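Local coordinates for protein phosphoribosylaminoimidazole-succinocarboxamide synthase (Thermotoga maritima, PDB 1KUT) that catalyses the ATP-dependent joining of L-aspartate to a carboxylated aminoimidazole ribonucleotide, giving SAICAR on the de novo purine pathway, at residues B[13-25]-B[62-76]. Residues are numbered along the deposited sequence; the frame is centred on the assembly and turned at random.
Sequences TGDYALLEFKDDI and HLVEYIPPRTLKVIP
OE1 of E20 is gripped twice by R70: NE reaches it at 3.0 Å on the anti lone pair, and NH2 at 3.1 Å from above the carboxylate plane. This salt bridge closes one end of an antiparallel strand pair, 16-21 against 71-74, in the N-terminal five-stranded sheet of the synthetase, with the hairpin partner 63-67 at the sheet's edge. R70 gets there with CG between its backbone N and carbonyl carbon (chi1 61°) and a bend at chi3, which lays the guanidinium with one face over the F21 carbonyl and K22 CA. Its NH1 meets the D23 carboxylate, the two planes almost perpendicular at 86°, while OD2 of D23 also accepts from G40 N; NH2 holds a water. A leucine in place of R70 would probably leave the E20 and D23 carboxylates without their shared positive mate and that water without its stronger donor. Next to it O of R70 accepts from F21 N at 2.7 Å, and the ladder runs on through the hydrogen-bonded pairs L19 with L72 and A17 with V74. On the face of L19 and A17, CG2 of V74 packs on A17 CB, and CD2 of L72 reaches the F21 ring, whose residue also touches E186; L72 itself rests on M51 of helix 39-55. L18 and T71 meet by methyls on the other face. At the far end K73, extended from CG outward, crosses Y16: its CE sits over one ring face, NZ makes a cation-pi contact 4.4 Å from the centroid, and I75 CG2 lies at the ring's edge, 3.9 Å from Y16 CE1.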
loop_
_atom_site.group_PDB
_atom_site.type_symbol
_atom_site.label_atom_id
_atom_site.label_comp_id
_atom_site.label_asym_id
_atom_site.label_seq_id
_atom_site.Cartn_x
_atom_site.Cartn_y
_atom_site.Cartn_z
ATOM N N THR B 13 13.719 -26.902 18.165
ATOM C CA THR B 13 14.332 -27.891 19.031
ATOM C C THR B 13 13.814 -27.769 20.467
ATOM O O THR B 13 14.368 -27.027 21.297
ATOM C CB THR B 13 15.874 -27.743 19.003
ATOM O OG1 THR B 13 16.459 -28.635 19.953
ATOM C CG2 THR B 13 16.285 -26.310 19.329
ATOM N N GLY B 14 12.733 -28.499 20.740
ATOM C CA GLY B 14 12.129 -28.492 22.057
ATOM C C GLY B 14 11.377 -27.216 22.382
ATOM O O GLY B 14 10.362 -26.880 21.760
ATOM N N ASP B 15 11.877 -26.508 23.386
ATOM C CA ASP B 15 11.267 -25.263 23.814
ATOM C C ASP B 15 11.758 -24.156 22.899
ATOM O O ASP B 15 10.959 -23.465 22.264
ATOM C CB ASP B 15 11.628 -24.984 25.280
ATOM C CG ASP B 15 11.009 -26.011 26.237
ATOM O OD1 ASP B 15 9.785 -26.266 26.130
ATOM O OD2 ASP B 15 11.735 -26.565 27.094
ATOM N N TYR B 16 13.076 -24.011 22.809
ATOM C CA TYR B 16 13.668 -22.997 21.946
ATOM C C TYR B 16 13.775 -23.489 20.512
ATOM O O TYR B 16 13.479 -24.651 20.201
ATOM C CB TYR B 16 15.056 -22.614 22.451
ATOM C CG TYR B 16 15.033 -21.979 23.816
ATOM C CD1 TYR B 16 14.650 -20.649 23.982
ATOM C CD2 TYR B 16 15.380 -22.718 24.953
ATOM C CE1 TYR B 16 14.614 -20.067 25.251
ATOM C CE2 TYR B 16 15.348 -22.145 26.228
ATOM C CZ TYR B 16 14.962 -20.822 26.370
ATOM O OH TYR B 16 14.905 -20.267 27.631
ATOM N N ALA B 17 14.195 -22.590 19.635
ATOM C CA ALA B 17 14.344 -22.930 18.231
ATOM C C ALA B 17 15.749 -22.565 17.819
ATOM O O ALA B 17 16.426 -21.826 18.515
ATOM C CB ALA B 17 13.324 -22.155 17.391
ATOM N N LEU B 18 16.197 -23.094 16.691
ATOM C CA LEU B 18 17.531 -22.773 16.200
ATOM C C LEU B 18 17.378 -22.125 14.829
ATOM O O LEU B 18 16.547 -22.535 14.022
ATOM C CB LEU B 18 18.407 -24.034 16.094
ATOM C CG LEU B 18 18.941 -24.688 17.374
ATOM C CD1 LEU B 18 19.802 -25.884 16.991
ATOM C CD2 LEU B 18 19.761 -23.685 18.189
ATOM N N LEU B 19 18.175 -21.101 14.577
ATOM C CA LEU B 19 18.116 -20.409 13.308
ATOM C C LEU B 19 19.514 -20.432 12.704
ATOM O O LEU B 19 20.437 -19.756 13.191
ATOM C CB LEU B 19 17.637 -18.970 13.525
ATOM C CG LEU B 19 17.491 -18.049 12.309
ATOM C CD1 LEU B 19 16.530 -18.658 11.297
ATOM C CD2 LEU B 19 16.971 -16.690 12.782
ATOM N N GLU B 20 19.675 -21.234 11.660
ATOM C CA GLU B 20 20.966 -21.336 11.001
ATOM C C GLU B 20 21.024 -20.466 9.766
ATOM O O GLU B 20 20.179 -20.563 8.881
ATOM C CB GLU B 20 21.260 -22.771 10.597
ATOM C CG GLU B 20 22.562 -22.901 9.850
ATOM C CD GLU B 20 22.851 -24.323 9.456
ATOM O OE1 GLU B 20 23.887 -24.555 8.792
ATOM O OE2 GLU B 20 22.039 -25.210 9.815
ATOM N N PHE B 21 22.045 -19.629 9.699
ATOM C CA PHE B 21 22.190 -18.749 8.561
ATOM C C PHE B 21 22.953 -19.441 7.444
ATOM O O PHE B 21 24.010 -20.010 7.675
ATOM C CB PHE B 21 22.894 -17.462 8.998
ATOM C CG PHE B 21 22.015 -16.536 9.811
ATOM C CD1 PHE B 21 21.428 -16.974 10.995
ATOM C CD2 PHE B 21 21.763 -15.235 9.382
ATOM C CE1 PHE B 21 20.605 -16.130 11.736
ATOM C CE2 PHE B 21 20.943 -14.393 10.119
ATOM C CZ PHE B 21 20.364 -14.840 11.294
ATOM N N LYS B 22 22.390 -19.408 6.240
ATOM C CA LYS B 22 23.024 -20.018 5.077
ATOM C C LYS B 22 23.948 -19.002 4.407
ATOM O O LYS B 22 24.010 -17.848 4.828
ATOM C CB LYS B 22 21.968 -20.503 4.080
ATOM C CG LYS B 22 21.170 -21.717 4.559
ATOM C CD LYS B 22 20.241 -22.256 3.469
ATOM C CE LYS B 22 19.084 -21.304 3.189
ATOM N NZ LYS B 22 18.156 -21.840 2.131
ATOM N N ASP B 23 24.656 -19.429 3.363
ATOM C CA ASP B 23 25.589 -18.548 2.658
ATOM C C ASP B 23 25.054 -18.043 1.318
ATOM O O ASP B 23 25.781 -17.397 0.561
ATOM C CB ASP B 23 26.911 -19.281 2.428
ATOM C CG ASP B 23 27.543 -19.763 3.713
ATOM O OD1 ASP B 23 28.356 -20.704 3.657
ATOM O OD2 ASP B 23 27.238 -19.201 4.783
ATOM N N ASP B 24 23.785 -18.333 1.040
ATOM C CA ASP B 24 23.124 -17.933 -0.207
ATOM C C ASP B 24 22.932 -16.418 -0.375
ATOM O O ASP B 24 23.106 -15.643 0.568
ATOM C CB ASP B 24 21.749 -18.602 -0.296
ATOM C CG ASP B 24 21.800 -20.095 -0.012
ATOM O OD1 ASP B 24 20.718 -20.713 0.110
ATOM O OD2 ASP B 24 22.916 -20.652 0.088
ATOM N N ILE B 25 22.559 -16.011 -1.589
ATOM C CA ILE B 25 22.302 -14.602 -1.905
ATOM C C ILE B 25 21.052 -14.519 -2.781
ATOM O O ILE B 25 20.609 -15.529 -3.330
ATOM C CB ILE B 25 23.466 -13.964 -2.688
ATOM C CG1 ILE B 25 24.788 -14.185 -1.943
ATOM C CG2 ILE B 25 23.196 -12.466 -2.883
ATOM C CD1 ILE B 25 24.852 -13.523 -0.572
ATOM N N HIS B 62 13.651 -12.063 19.449
ATOM C CA HIS B 62 13.670 -13.498 19.693
ATOM C C HIS B 62 15.037 -14.127 19.979
ATOM O O HIS B 62 15.120 -15.332 20.222
ATOM C CB HIS B 62 12.946 -14.228 18.527
ATOM C CG HIS B 62 13.721 -14.294 17.238
ATOM N ND1 HIS B 62 14.714 -13.393 16.902
ATOM C CD2 HIS B 62 13.603 -15.134 16.180
ATOM C CE1 HIS B 62 15.175 -13.677 15.695
ATOM N NE2 HIS B 62 14.515 -14.728 15.236
ATOM N N LEU B 63 16.104 -13.321 19.979
ATOM C CA LEU B 63 17.438 -13.863 20.241
ATOM C C LEU B 63 17.667 -14.318 21.677
ATOM O O LEU B 63 17.471 -13.551 22.629
ATOM C CB LEU B 63 18.536 -12.845 19.899
ATOM C CG LEU B 63 19.965 -13.192 20.378
ATOM C CD1 LEU B 63 20.477 -14.437 19.634
ATOM C CD2 LEU B 63 20.929 -12.009 20.150
ATOM N N VAL B 64 18.083 -15.572 21.842
ATOM C CA VAL B 64 18.401 -16.039 23.177
ATOM C C VAL B 64 19.925 -15.950 23.297
ATOM O O VAL B 64 20.434 -15.418 24.279
ATOM C CB VAL B 64 17.911 -17.480 23.429
ATOM C CG1 VAL B 64 18.390 -17.955 24.829
ATOM C CG2 VAL B 64 16.375 -17.524 23.338
ATOM N N GLU B 65 20.650 -16.441 22.290
ATOM C CA GLU B 65 22.110 -16.360 22.302
ATOM C C GLU B 65 22.719 -16.737 20.966
ATOM O O GLU B 65 22.063 -17.369 20.128
ATOM C CB GLU B 65 22.712 -17.254 23.404
ATOM C CG GLU B 65 22.595 -18.758 23.198
ATOM C CD GLU B 65 23.469 -19.561 24.184
ATOM O OE1 GLU B 65 23.068 -20.690 24.569
ATOM O OE2 GLU B 65 24.566 -19.072 24.566
ATOM N N TYR B 66 23.977 -16.354 20.762
ATOM C CA TYR B 66 24.677 -16.659 19.518
ATOM C C TYR B 66 25.486 -17.942 19.677
ATOM O O TYR B 66 26.243 -18.088 20.631
ATOM C CB TYR B 66 25.594 -15.491 19.129
ATOM C CG TYR B 66 26.534 -15.756 17.961
ATOM C CD1 TYR B 66 26.080 -16.340 16.781
ATOM C CD2 TYR B 66 27.879 -15.381 18.031
ATOM C CE1 TYR B 66 26.948 -16.545 15.697
ATOM C CE2 TYR B 66 28.743 -15.572 16.963
ATOM C CZ TYR B 66 28.277 -16.152 15.801
ATOM O OH TYR B 66 29.141 -16.307 14.734
ATOM N N ILE B 67 25.290 -18.875 18.746
ATOM C CA ILE B 67 25.991 -20.155 18.751
ATOM C C ILE B 67 26.874 -20.163 17.504
ATOM O O ILE B 67 26.452 -20.593 16.427
ATOM C CB ILE B 67 25.007 -21.347 18.682
ATOM C CG1 ILE B 67 23.886 -21.181 19.717
ATOM C CG2 ILE B 67 25.746 -22.644 18.944
ATOM C CD1 ILE B 67 24.329 -21.265 21.166
ATOM N N PRO B 68 28.128 -19.702 17.643
ATOM C CA PRO B 68 29.074 -19.645 16.518
ATOM C C PRO B 68 29.110 -20.969 15.776
ATOM O O PRO B 68 28.957 -22.028 16.379
ATOM C CB PRO B 68 30.412 -19.331 17.189
ATOM C CG PRO B 68 30.026 -18.693 18.512
ATOM C CD PRO B 68 28.824 -19.505 18.928
ATOM N N PRO B 69 29.331 -20.935 14.460
ATOM C CA PRO B 69 29.551 -19.747 13.624
ATOM C C PRO B 69 28.326 -19.057 12.993
ATOM O O PRO B 69 28.311 -17.832 12.857
ATOM C CB PRO B 69 30.496 -20.272 12.555
ATOM C CG PRO B 69 29.948 -21.682 12.336
ATOM C CD PRO B 69 29.781 -22.159 13.767
ATOM N N ARG B 70 27.302 -19.821 12.627
ATOM C CA ARG B 70 26.143 -19.249 11.947
ATOM C C ARG B 70 24.776 -19.647 12.486
ATOM O O ARG B 70 23.792 -19.706 11.727
ATOM C CB ARG B 70 26.220 -19.619 10.463
ATOM C CG ARG B 70 26.202 -21.134 10.187
ATOM C CD ARG B 70 26.640 -21.443 8.732
ATOM N NE ARG B 70 25.696 -22.311 8.025
ATOM C CZ ARG B 70 25.715 -22.535 6.708
ATOM N NH1 ARG B 70 26.631 -21.956 5.945
ATOM N NH2 ARG B 70 24.804 -23.330 6.139
ATOM N N THR B 71 24.705 -19.890 13.788
ATOM C CA THR B 71 23.461 -20.302 14.430
ATOM C C THR B 71 23.017 -19.386 15.565
ATOM O O THR B 71 23.834 -18.892 16.332
ATOM C CB THR B 71 23.595 -21.734 14.992
ATOM O OG1 THR B 71 23.691 -22.655 13.899
ATOM C CG2 THR B 71 22.398 -22.101 15.862
ATOM N N LEU B 72 21.713 -19.168 15.669
ATOM C CA LEU B 72 21.161 -18.323 16.722
ATOM C C LEU B 72 20.131 -19.117 17.514
ATOM O O LEU B 72 19.233 -19.741 16.933
ATOM C CB LEU B 72 20.473 -17.097 16.121
ATOM C CG LEU B 72 21.092 -15.721 16.337
ATOM C CD1 LEU B 72 22.560 -15.743 16.020
ATOM C CD2 LEU B 72 20.369 -14.719 15.470
ATOM N N LYS B 73 20.262 -19.126 18.833
ATOM C CA LYS B 73 19.274 -19.826 19.624
ATOM C C LYS B 73 18.173 -18.790 19.831
ATOM O O LYS B 73 18.395 -17.728 20.428
ATOM C CB LYS B 73 19.864 -20.277 20.956
ATOM C CG LYS B 73 18.921 -21.122 21.804
ATOM C CD LYS B 73 19.612 -21.419 23.124
ATOM C CE LYS B 73 18.635 -21.640 24.270
ATOM N NZ LYS B 73 19.372 -21.557 25.589
ATOM N N VAL B 74 16.989 -19.092 19.319
ATOM C CA VAL B 74 15.877 -18.164 19.418
ATOM C C VAL B 74 14.669 -18.766 20.108
ATOM O O VAL B 74 14.555 -19.982 20.235
ATOM C CB VAL B 74 15.434 -17.684 18.025
ATOM C CG1 VAL B 74 16.563 -16.915 17.363
ATOM C CG2 VAL B 74 15.035 -18.875 17.166
ATOM N N ILE B 75 13.772 -17.893 20.551
ATOM C CA ILE B 75 12.541 -18.322 21.193
ATOM C C ILE B 75 11.501 -18.440 20.082
ATOM O O ILE B 75 11.410 -17.577 19.209
ATOM C CB ILE B 75 12.011 -17.277 22.202
ATOM C CG1 ILE B 75 11.736 -15.965 21.474
ATOM C CG2 ILE B 75 13.011 -17.056 23.316
ATOM C CD1 ILE B 75 11.077 -14.906 22.339
ATOM N N PRO B 76 10.706 -19.517 20.092
ATOM C CA PRO B 76 9.698 -19.646 19.036
ATOM C C PRO B 76 8.740 -18.459 18.994
ATOM O O PRO B 76 8.435 -17.842 20.021
ATOM C CB PRO B 76 8.987 -20.955 19.385
ATOM C CG PRO B 76 9.283 -21.142 20.860
ATOM C CD PRO B 76 10.704 -20.692 20.975
HETATM O O HOH W 1 24.586 -22.909 3.471
#